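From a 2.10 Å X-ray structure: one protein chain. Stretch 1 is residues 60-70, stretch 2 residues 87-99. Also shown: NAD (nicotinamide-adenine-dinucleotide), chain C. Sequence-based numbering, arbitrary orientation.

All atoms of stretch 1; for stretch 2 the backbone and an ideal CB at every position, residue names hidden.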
ATOM      1  N   GLU A  60     -11.379  40.040 -21.230  1.00 53.94           N
ATOM      2  CA  GLU A  60     -12.583  39.689 -21.987  1.00 54.09           C
ATOM      3  C   GLU A  60     -13.420  38.519 -21.394  1.00 51.77           C
ATOM      4  O   GLU A  60     -14.278  37.932 -22.084  1.00 50.84           O
ATOM      5  CB  GLU A  60     -12.181  39.307 -23.404  1.00 53.26           C
ATOM      6  CG  GLU A  60     -11.546  40.390 -24.266  1.00 56.80           C
ATOM      7  CD  GLU A  60     -11.023  39.835 -25.611  1.00 55.91           C
ATOM      8  OE1 GLU A  60     -11.209  38.628 -25.926  1.00 53.68           O
ATOM      9  OE2 GLU A  60     -10.388  40.592 -26.358  1.00 58.96           O
ATOM     10  N   ARG A  61     -13.179  38.142 -20.144  1.00 51.17           N
ATOM     11  CA  ARG A  61     -13.715  36.861 -19.649  1.00 48.79           C
ATOM     12  C   ARG A  61     -15.245  36.758 -19.549  1.00 49.83           C
ATOM     13  O   ARG A  61     -15.807  35.679 -19.634  1.00 47.60           O
ATOM     14  CB  ARG A  61     -13.077  36.480 -18.327  1.00 48.81           C
ATOM     15  CG  ARG A  61     -13.414  37.378 -17.153  1.00 52.38           C
ATOM     16  CD  ARG A  61     -12.655  36.882 -15.944  1.00 52.44           C
ATOM     17  NE  ARG A  61     -12.894  37.755 -14.801  1.00 56.40           N
ATOM     18  CZ  ARG A  61     -12.593  37.454 -13.544  1.00 58.00           C
ATOM     19  NH1 ARG A  61     -12.028  36.282 -13.219  1.00 56.14           N
ATOM     20  NH2 ARG A  61     -12.872  38.327 -12.592  1.00 62.30           N
ATOM     21  N   GLU A  62     -15.915  37.882 -19.392  1.00 53.56           N
ATOM     22  CA  GLU A  62     -17.381  37.924 -19.411  1.00 55.47           C
ATOM     23  C   GLU A  62     -17.898  37.503 -20.801  1.00 54.51           C
ATOM     24  O   GLU A  62     -18.761  36.631 -20.914  1.00 53.22           O
ATOM     25  CB  GLU A  62     -17.891  39.344 -19.085  1.00 60.53           C
ATOM     26  CG  GLU A  62     -17.357  39.957 -17.785  1.00 62.79           C
ATOM     27  CD  GLU A  62     -18.304  39.829 -16.610  1.00 64.92           C
ATOM     28  OE1 GLU A  62     -18.529  38.693 -16.114  1.00 62.59           O
ATOM     29  OE2 GLU A  62     -18.813  40.887 -16.182  1.00 69.50           O
ATOM     30  N   ASP A  63     -17.363  38.147 -21.848  1.00 55.43           N
ATOM     31  CA  ASP A  63     -17.769  37.910 -23.247  1.00 55.50           C
ATOM     32  C   ASP A  63     -17.447  36.446 -23.599  1.00 51.29           C
ATOM     33  O   ASP A  63     -18.274  35.712 -24.145  1.00 50.48           O
ATOM     34  CB  ASP A  63     -17.015  38.823 -24.225  1.00 57.53           C
ATOM     35  CG  ASP A  63     -17.407  40.320 -24.121  1.00 62.71           C
ATOM     36  OD1 ASP A  63     -18.436  40.646 -23.468  1.00 64.96           O
ATOM     37  OD2 ASP A  63     -16.673  41.171 -24.719  1.00 64.79           O
ATOM     38  N   VAL A  64     -16.233  36.044 -23.268  1.00 48.60           N
ATOM     39  CA  VAL A  64     -15.764  34.707 -23.572  1.00 45.59           C
ATOM     40  C   VAL A  64     -16.716  33.630 -22.993  1.00 44.45           C
ATOM     41  O   VAL A  64     -17.106  32.728 -23.707  1.00 43.55           O
ATOM     42  CB  VAL A  64     -14.318  34.527 -23.108  1.00 43.53           C
ATOM     43  CG1 VAL A  64     -13.911  33.059 -23.053  1.00 40.59           C
ATOM     44  CG2 VAL A  64     -13.427  35.318 -24.016  1.00 44.56           C
ATOM     45  N   VAL A  65     -17.126  33.796 -21.737  1.00 45.33           N
ATOM     46  CA  VAL A  65     -17.934  32.787 -21.040  1.00 45.16           C
ATOM     47  C   VAL A  65     -19.379  32.734 -21.572  1.00 47.45           C
ATOM     48  O   VAL A  65     -19.959  31.656 -21.625  1.00 46.53           O
ATOM     49  CB  VAL A  65     -17.847  32.952 -19.486  1.00 45.47           C
ATOM     50  CG1 VAL A  65     -18.931  32.186 -18.763  1.00 45.80           C
ATOM     51  CG2 VAL A  65     -16.502  32.473 -18.996  1.00 43.36           C
ATOM     52  N   LYS A  66     -19.935  33.874 -21.978  1.00 51.05           N
ATOM     53  CA  LYS A  66     -21.234  33.909 -22.652  1.00 54.27           C
ATOM     54  C   LYS A  66     -21.202  33.120 -23.961  1.00 53.44           C
ATOM     55  O   LYS A  66     -22.183  32.495 -24.355  1.00 54.33           O
ATOM     56  CB  LYS A  66     -21.653  35.362 -22.975  1.00 58.97           C
ATOM     57  CG  LYS A  66     -23.061  35.513 -23.566  1.00 63.04           C
ATOM     58  CD  LYS A  66     -24.181  34.958 -22.687  1.00 64.25           C
ATOM     59  CE  LYS A  66     -24.176  35.521 -21.261  1.00 65.23           C
ATOM     60  NZ  LYS A  66     -25.403  35.141 -20.527  1.00 67.06           N
ATOM     61  N   GLU A  67     -20.079  33.212 -24.651  1.00 52.27           N
ATOM     62  CA  GLU A  67     -19.882  32.504 -25.900  1.00 52.16           C
ATOM     63  C   GLU A  67     -19.738  31.001 -25.645  1.00 48.67           C
ATOM     64  O   GLU A  67     -20.349  30.191 -26.351  1.00 49.28           O
ATOM     65  CB  GLU A  67     -18.642  33.051 -26.606  1.00 52.93           C
ATOM     66  CG  GLU A  67     -18.599  32.686 -28.081  1.00 55.39           C
ATOM     67  CD  GLU A  67     -17.336  33.164 -28.789  1.00 56.38           C
ATOM     68  OE1 GLU A  67     -16.859  32.380 -29.660  1.00 57.10           O
ATOM     69  OE2 GLU A  67     -16.830  34.298 -28.503  1.00 57.56           O
ATOM     70  N   VAL A  68     -18.954  30.637 -24.630  1.00 45.11           N
ATOM     71  CA  VAL A  68     -18.791  29.214 -24.271  1.00 42.68           C
ATOM     72  C   VAL A  68     -20.113  28.640 -23.807  1.00 43.28           C
ATOM     73  O   VAL A  68     -20.511  27.585 -24.265  1.00 43.25           O
ATOM     74  CB  VAL A  68     -17.723  28.992 -23.182  1.00 40.56           C
ATOM     75  CG1 VAL A  68     -17.724  27.566 -22.692  1.00 39.53           C
ATOM     76  CG2 VAL A  68     -16.340  29.332 -23.692  1.00 39.71           C
ATOM     77  N   ILE A  69     -20.787  29.333 -22.900  1.00 44.22           N
ATOM     78  CA  ILE A  69     -22.049  28.858 -22.363  1.00 45.48           C
ATOM     79  C   ILE A  69     -23.145  28.680 -23.432  1.00 48.00           C
ATOM     80  O   ILE A  69     -23.875  27.702 -23.368  1.00 48.39           O
ATOM     81  CB  ILE A  69     -22.494  29.699 -21.142  1.00 46.93           C
ATOM     82  CG1 ILE A  69     -21.756  29.239 -19.884  1.00 45.38           C
ATOM     83  CG2 ILE A  69     -23.985  29.631 -20.886  1.00 49.63           C
ATOM     84  CD1 ILE A  69     -22.283  27.943 -19.249  1.00 45.37           C
ATOM     85  N   THR A  70     -23.276  29.578 -24.413  1.00 49.90           N
ATOM     86  CA  THR A  70     -24.334  29.394 -25.432  1.00 52.94           C
ATOM     87  C   THR A  70     -24.059  28.176 -26.376  1.00 52.25           C
ATOM     88  O   THR A  70     -25.007  27.501 -26.776  1.00 54.50           O
ATOM     89  CB  THR A  70     -24.739  30.700 -26.193  1.00 56.40           C
ATOM     90  OG1 THR A  70     -23.619  31.233 -26.886  1.00 55.62           O
ATOM     91  CG2 THR A  70     -25.300  31.778 -25.213  1.00 58.15           C
ATOM     92  N   UNK A  87      -7.989  32.629  -6.295  1.00 49.44           N
ATOM     93  CA  UNK A  87      -9.222  33.023  -5.595  1.00 51.70           C
ATOM     94  C   UNK A  87     -10.190  33.822  -6.458  1.00 52.11           C
ATOM     95  O   UNK A  87     -11.414  33.704  -6.330  1.00 52.32           O
ATOM     96  CB  UNK A  87      -8.868  33.846  -4.355  1.00 51.70           C
ATOM     97  N   UNK A  88      -9.624  34.653  -7.315  1.00 52.77           N
ATOM     98  CA  UNK A  88     -10.406  35.456  -8.234  1.00 53.57           C
ATOM     99  C   UNK A  88     -11.078  34.588  -9.322  1.00 49.88           C
ATOM    100  O   UNK A  88     -12.280  34.676  -9.532  1.00 50.00           O
ATOM    101  CB  UNK A  88      -9.512  36.518  -8.878  1.00 53.57           C
ATOM    102  N   UNK A  89     -10.305  33.728  -9.973  1.00 46.91           N
ATOM    103  CA  UNK A  89     -10.878  32.776 -10.942  1.00 43.99           C
ATOM    104  C   UNK A  89     -12.000  31.965 -10.290  1.00 43.66           C
ATOM    105  O   UNK A  89     -13.052  31.810 -10.882  1.00 43.14           O
ATOM    106  CB  UNK A  89      -9.796  31.839 -11.484  1.00 43.99           C
ATOM    107  N   UNK A  90     -11.786  31.487  -9.065  1.00 44.41           N
ATOM    108  CA  UNK A  90     -12.797  30.685  -8.363  1.00 44.29           C
ATOM    109  C   UNK A  90     -14.063  31.473  -8.083  1.00 46.81           C
ATOM    110  O   UNK A  90     -15.167  30.966  -8.284  1.00 46.06           O
ATOM    111  CB  UNK A  90     -12.228  30.151  -7.047  1.00 44.29           C
ATOM    112  N   UNK A  91     -13.920  32.713  -7.617  1.00 50.27           N
ATOM    113  CA  UNK A  91     -15.094  33.540  -7.397  1.00 53.12           C
ATOM    114  C   UNK A  91     -15.813  33.817  -8.691  1.00 52.13           C
ATOM    115  O   UNK A  91     -17.035  33.827  -8.725  1.00 52.96           O
ATOM    116  CB  UNK A  91     -14.707  34.856  -6.720  1.00 53.12           C
ATOM    117  N   UNK A  92     -15.059  33.989  -9.768  1.00 50.53           N
ATOM    118  CA  UNK A  92     -15.664  34.192 -11.061  1.00 49.71           C
ATOM    119  C   UNK A  92     -16.463  32.947 -11.483  1.00 46.71           C
ATOM    120  O   UNK A  92     -17.622  33.065 -11.862  1.00 47.34           O
ATOM    121  CB  UNK A  92     -14.590  34.526 -12.098  1.00 49.71           C
ATOM    122  N   UNK A  93     -15.871  31.760 -11.378  1.00 43.72           N
ATOM    123  CA  UNK A  93     -16.583  30.534 -11.755  1.00 41.18           C
ATOM    124  C   UNK A  93     -17.847  30.340 -10.943  1.00 42.04           C
ATOM    125  O   UNK A  93     -18.893  30.022 -11.511  1.00 41.65           O
ATOM    126  CB  UNK A  93     -15.673  29.316 -11.584  1.00 41.18           C
ATOM    127  N   UNK A  94     -17.762  30.552  -9.626  1.00 43.47           N
ATOM    128  CA  UNK A  94     -18.928  30.352  -8.751  1.00 44.69           C
ATOM    129  C   UNK A  94     -20.062  31.358  -8.993  1.00 47.26           C
ATOM    130  O   UNK A  94     -21.229  30.982  -8.947  1.00 47.33           O
ATOM    131  CB  UNK A  94     -18.487  30.438  -7.289  1.00 44.69           C
ATOM    132  N   UNK A  95     -19.722  32.621  -9.257  1.00 49.55           N
ATOM    133  CA  UNK A  95     -20.723  33.641  -9.585  1.00 52.65           C
ATOM    134  C   UNK A  95     -21.510  33.276 -10.855  1.00 51.20           C
ATOM    135  O   UNK A  95     -22.720  33.409 -10.887  1.00 52.86           O
ATOM    136  CB  UNK A  95     -20.045  35.001  -9.764  1.00 52.65           C
ATOM    137  N   UNK A  96     -20.796  32.800 -11.869  1.00 48.50           N
ATOM    138  CA  UNK A  96     -21.356  32.372 -13.172  1.00 47.18           C
ATOM    139  C   UNK A  96     -21.985  30.960 -13.189  1.00 44.76           C
ATOM    140  O   UNK A  96     -22.464  30.513 -14.232  1.00 43.86           O
ATOM    141  CB  UNK A  96     -20.247  32.421 -14.225  1.00 47.18           C
ATOM    142  N   UNK A  97     -21.950  30.239 -12.071  1.00 43.84           N
ATOM    143  CA  UNK A  97     -22.435  28.870 -12.026  1.00 41.65           C
ATOM    144  C   UNK A  97     -21.635  27.889 -12.870  1.00 38.60           C
ATOM    145  O   UNK A  97     -22.188  26.901 -13.318  1.00 37.24           O
ATOM    146  CB  UNK A  97     -23.897  28.839 -12.476  1.00 41.65           C
ATOM    147  N   UNK A  98     -20.352  28.156 -13.120  1.00 37.74           N
ATOM    148  CA  UNK A  98     -19.571  27.269 -13.968  1.00 35.34           C
ATOM    149  C   UNK A  98     -18.922  26.179 -13.078  1.00 33.69           C
ATOM    150  O   UNK A  98     -18.129  26.502 -12.173  1.00 34.05           O
ATOM    151  CB  UNK A  98     -18.513  28.055 -14.745  1.00 35.34           C
ATOM    152  N   UNK A  99     -19.237  24.895 -13.339  1.00 31.96           N
ATOM    153  CA  UNK A  99     -18.515  23.861 -12.571  1.00 30.77           C
ATOM    154  C   UNK A  99     -17.041  23.848 -12.918  1.00 29.68           C
ATOM    155  O   UNK A  99     -16.702  24.064 -14.063  1.00 28.94           O
ATOM    156  CB  UNK A  99     -19.116  22.478 -12.829  1.00 30.77           C
TER
HETATM  157  PA  NAD C 301       2.655  28.307 -16.230  1.00 44.60           P
HETATM  158  O1A NAD C 301       3.370  29.517 -15.656  1.00 44.77           O
HETATM  159  O2A NAD C 301       3.297  27.439 -17.294  1.00 40.86           O
HETATM  160  O5B NAD C 301       1.231  28.733 -16.804  1.00 41.02           O
HETATM  161  C5B NAD C 301       0.238  29.356 -16.013  1.00 41.15           C
HETATM  162  C4B NAD C 301      -0.586  30.203 -16.974  1.00 41.15           C
HETATM  163  O4B NAD C 301      -1.698  30.809 -16.316  1.00 42.11           O
HETATM  164  C3B NAD C 301       0.220  31.327 -17.626  1.00 40.79           C
HETATM  165  O3B NAD C 301       0.434  31.012 -19.014  1.00 40.57           O
HETATM  166  C2B NAD C 301      -0.598  32.602 -17.368  1.00 42.59           C
HETATM  167  O2B NAD C 301      -0.576  33.509 -18.493  1.00 41.54           O
HETATM  168  C1B NAD C 301      -1.983  32.042 -16.987  1.00 41.91           C
HETATM  169  N9A NAD C 301      -2.879  32.878 -16.142  1.00 41.78           N
HETATM  170  C8A NAD C 301      -2.526  33.683 -15.118  1.00 40.14           C
HETATM  171  N7A NAD C 301      -3.615  34.279 -14.582  1.00 40.53           N
HETATM  172  C5A NAD C 301      -4.697  33.848 -15.255  1.00 40.96           C
HETATM  173  C6A NAD C 301      -6.154  34.097 -15.209  1.00 42.27           C
HETATM  174  N6A NAD C 301      -6.684  34.939 -14.296  1.00 44.12           N
HETATM  175  N1A NAD C 301      -6.950  33.454 -16.091  1.00 42.63           N
HETATM  176  C2A NAD C 301      -6.447  32.612 -17.020  1.00 43.29           C
HETATM  177  N3A NAD C 301      -5.122  32.348 -17.125  1.00 43.22           N
HETATM  178  C4A NAD C 301      -4.212  32.921 -16.283  1.00 40.80           C
HETATM  179  O3  NAD C 301       2.190  27.417 -14.963  1.00 47.65           O
HETATM  180  PN  NAD C 301       2.098  25.797 -14.979  1.00 43.41           P
HETATM  181  O1N NAD C 301       3.526  25.311 -15.082  1.00 40.05           O
HETATM  182  O2N NAD C 301       1.074  25.359 -16.009  1.00 44.19           O
HETATM  183  O5D NAD C 301       1.442  25.563 -13.523  1.00 44.61           O
HETATM  184  C5D NAD C 301       0.172  26.137 -13.233  1.00 45.44           C
HETATM  185  C4D NAD C 301      -0.271  25.905 -11.795  1.00 47.89           C
HETATM  186  O4D NAD C 301      -0.623  24.526 -11.629  1.00 49.38           O
HETATM  187  C3D NAD C 301       0.804  26.222 -10.746  1.00 49.06           C
HETATM  188  O3D NAD C 301       0.242  26.896  -9.606  1.00 47.66           O
HETATM  189  C2D NAD C 301       1.332  24.858 -10.347  1.00 49.16           C
HETATM  190  O2D NAD C 301       1.788  24.792  -8.995  1.00 49.61           O
HETATM  191  C1D NAD C 301       0.095  23.985 -10.511  1.00 50.51           C
HETATM  192  N1N NAD C 301       0.344  22.535 -10.649  1.00 51.16           N
HETATM  193  C2N NAD C 301      -0.468  21.728  -9.942  1.00 51.56           C
HETATM  194  C3N NAD C 301      -0.357  20.341  -9.987  1.00 53.06           C
HETATM  195  C7N NAD C 301      -1.282  19.466  -9.163  1.00 55.99           C
HETATM  196  O7N NAD C 301      -0.890  18.360  -8.828  1.00 55.17           O
HETATM  197  N7N NAD C 301      -2.504  19.875  -8.784  1.00 53.89           N
HETATM  198  C4N NAD C 301       0.642  19.796 -10.796  1.00 51.30           C
HETATM  199  C5N NAD C 301       1.483  20.635 -11.524  1.00 51.09           C
HETATM  200  C6N NAD C 301       1.314  22.016 -11.436  1.00 49.72           C

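Position 87 opens the visible part of a helix. Its ideal CB has nothing of stretch 1 within 5.5 Å, so stretch 1 sets no preference. The residue is Asn87, whose amide is hydrogen-bonded elsewhere in the structure.

Position 88 points sideways, with its ideal CB 5.0 Å from Arg61 NH1. The guanidinium at the end of the extended Arg61 chain favours an acid; a neutral acceptor would also suit. The residue is Asp88. With chi1 t, its carboxylate reaches Arg61 and forms a salt bridge, Asp88 OD2 to Arg61 NH2 at 3.1 Å. OD2 of Asp88 also accepts from Arg61 NH1 at 3.2 Å. Both hydrogen bonds are weak.

Position 89 also points sideways, its ideal CB 5.3 Å from Arg61 NH1. The adenine of NAD lies on this side too, and its exocyclic amine could use an acceptor. Asn or Asp would reach it; Gln could if folded. The residue is Asn89. Its OD1 comes within 3.0 Å of NAD N6A and stays 4.0 Å from Arg61 NH1.

Position 90 points away from stretch 1, which leaves the choice open. It is Ala90. Position 91 points sideways into space that stretch 1 does not fill, so many helix formers would do. It is Glu91.

Position 92 points toward stretch 1. Its ideal CB is already 3.3 Å from Arg61 NH1. Beyond it, the Arg61 side chain offers a long flat surface, and the methyls of Val65 lie further on. A flat aromatic suits this best; Leu or Met could fill part of the space. The residue is Phe92. Its chi1 is t, and the guanidinium of Arg61 lies flat on the ring, centres 4.2 Å apart and planes at 12°. The cation is off-centre, while Arg61 CD sits squarely over the face, 3.8 Å from the Phe92 ring centroid. At the ring edge, Phe92 CE2 packs on Val65 CG2 at 3.8 Å.

Position 93 points away and could take many residues. It is Tyr93, whose hydroxyl is hydrogen-bonded elsewhere in the structure. Position 94 is out of reach of stretch 1. It is Cys94. Position 95 points toward stretch 1, but no atom there comes within 5.5 Å of its ideal CB. A long polar chain is plausible. It is Lys95, fully extended and making no contact.

Position 96 points toward stretch 1. Its ideal CB is 4.7 Å from Val65 CG1, and the Glu62 carboxylate is in range of a longer chain. Gln, Lys or Arg would suit. The residue is Gln96, with NE2 3.2 Å from Glu62 OE1.

Position 97 has positive phi (65°), which favours glycine; Asn is a fair second choice. It is Gly97, in a Schellman motif.

Position 98 points toward Val65 and Ile69, so a branched apolar chain fits. Leu98 packs CD1 on Val65 CG1 at 3.7 Å and CD2 on Ile69 CD1 at 3.6 Å.

Position 99, with phi -66° and psi 142°, can accept proline. It is Pro99.

Stretch 2 87-99: NDNAEFYCKQGLP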
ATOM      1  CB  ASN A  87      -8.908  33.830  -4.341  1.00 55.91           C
ATOM      2  CG  ASN A  87      -8.187  33.024  -3.325  1.00 56.29           C
ATOM      3  OD1 ASN A  87      -6.964  33.044  -3.283  1.00 56.50           O
ATOM      4  ND2 ASN A  87      -8.947  32.250  -2.533  1.00 56.29           N
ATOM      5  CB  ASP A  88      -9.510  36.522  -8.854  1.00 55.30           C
ATOM      6  CG  ASP A  88     -10.292  37.642  -9.429  1.00 57.85           C
ATOM      7  OD1 ASP A  88     -10.602  38.604  -8.657  1.00 62.00           O
ATOM      8  OD2 ASP A  88     -10.588  37.539 -10.650  1.00 56.25           O
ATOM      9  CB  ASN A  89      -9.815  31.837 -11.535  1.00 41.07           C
ATOM     10  CG  ASN A  89      -8.863  32.536 -12.477  1.00 41.11           C
ATOM     11  OD1 ASN A  89      -8.953  33.740 -12.684  1.00 43.54           O
ATOM     12  ND2 ASN A  89      -7.945  31.792 -13.054  1.00 39.10           N
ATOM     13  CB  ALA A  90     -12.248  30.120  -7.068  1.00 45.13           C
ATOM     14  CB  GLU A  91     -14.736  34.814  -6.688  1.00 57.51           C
ATOM     15  CG  GLU A  91     -14.387  34.554  -5.249  1.00 59.50           C
ATOM     16  CD  GLU A  91     -13.536  35.669  -4.665  1.00 63.40           C
ATOM     17  OE1 GLU A  91     -13.908  36.862  -4.792  1.00 66.71           O
ATOM     18  OE2 GLU A  91     -12.483  35.354  -4.048  1.00 63.72           O
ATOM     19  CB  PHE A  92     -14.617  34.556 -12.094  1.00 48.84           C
ATOM     20  CG  PHE A  92     -15.187  34.786 -13.442  1.00 48.61           C
ATOM     21  CD1 PHE A  92     -15.970  35.905 -13.687  1.00 51.79           C
ATOM     22  CD2 PHE A  92     -14.979  33.875 -14.468  1.00 45.73           C
ATOM     23  CE1 PHE A  92     -16.526  36.126 -14.923  1.00 51.89           C
ATOM     24  CE2 PHE A  92     -15.541  34.112 -15.721  1.00 45.85           C
ATOM     25  CZ  PHE A  92     -16.309  35.243 -15.945  1.00 48.95           C
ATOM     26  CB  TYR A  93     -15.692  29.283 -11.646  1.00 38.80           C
ATOM     27  CG  TYR A  93     -14.410  29.361 -12.448  1.00 37.86           C
ATOM     28  CD1 TYR A  93     -14.352  30.039 -13.685  1.00 38.13           C
ATOM     29  CD2 TYR A  93     -13.249  28.780 -11.964  1.00 37.16           C
ATOM     30  CE1 TYR A  93     -13.176  30.108 -14.412  1.00 37.34           C
ATOM     31  CE2 TYR A  93     -12.069  28.848 -12.676  1.00 36.45           C
ATOM     32  CZ  TYR A  93     -12.036  29.506 -13.898  1.00 36.52           C
ATOM     33  OH  TYR A  93     -10.847  29.551 -14.587  1.00 36.03           O
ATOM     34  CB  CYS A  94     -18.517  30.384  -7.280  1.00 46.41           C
ATOM     35  SG  CYS A  94     -17.480  29.018  -6.774  1.00 43.83           S
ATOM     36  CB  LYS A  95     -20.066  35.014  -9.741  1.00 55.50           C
ATOM     37  CG  LYS A  95     -21.000  36.021 -10.363  1.00 58.65           C
ATOM     38  CD  LYS A  95     -20.484  37.447 -10.356  1.00 62.39           C
ATOM     39  CE  LYS A  95     -21.440  38.320 -11.140  1.00 65.35           C
ATOM     40  NZ  LYS A  95     -21.196  39.747 -10.832  1.00 70.18           N
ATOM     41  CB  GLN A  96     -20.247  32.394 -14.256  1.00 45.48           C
ATOM     42  CG  GLN A  96     -19.498  33.716 -14.445  1.00 47.81           C
ATOM     43  CD  GLN A  96     -20.260  34.755 -15.249  1.00 50.58           C
ATOM     44  OE1 GLN A  96     -21.118  34.424 -16.059  1.00 50.33           O
ATOM     45  NE2 GLN A  96     -19.961  36.026 -15.000  1.00 53.91           N
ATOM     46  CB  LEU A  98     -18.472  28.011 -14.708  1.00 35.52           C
ATOM     47  CG  LEU A  98     -18.887  28.868 -15.909  1.00 36.96           C
ATOM     48  CD1 LEU A  98     -17.677  29.692 -16.351  1.00 37.29           C
ATOM     49  CD2 LEU A  98     -19.442  28.010 -17.059  1.00 35.97           C
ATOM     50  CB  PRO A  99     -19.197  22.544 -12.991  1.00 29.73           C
ATOM     51  CG  PRO A  99     -19.955  22.851 -14.223  1.00 29.98           C
ATOM     52  CD  PRO A  99     -20.255  24.323 -14.226  1.00 31.61           C
TER
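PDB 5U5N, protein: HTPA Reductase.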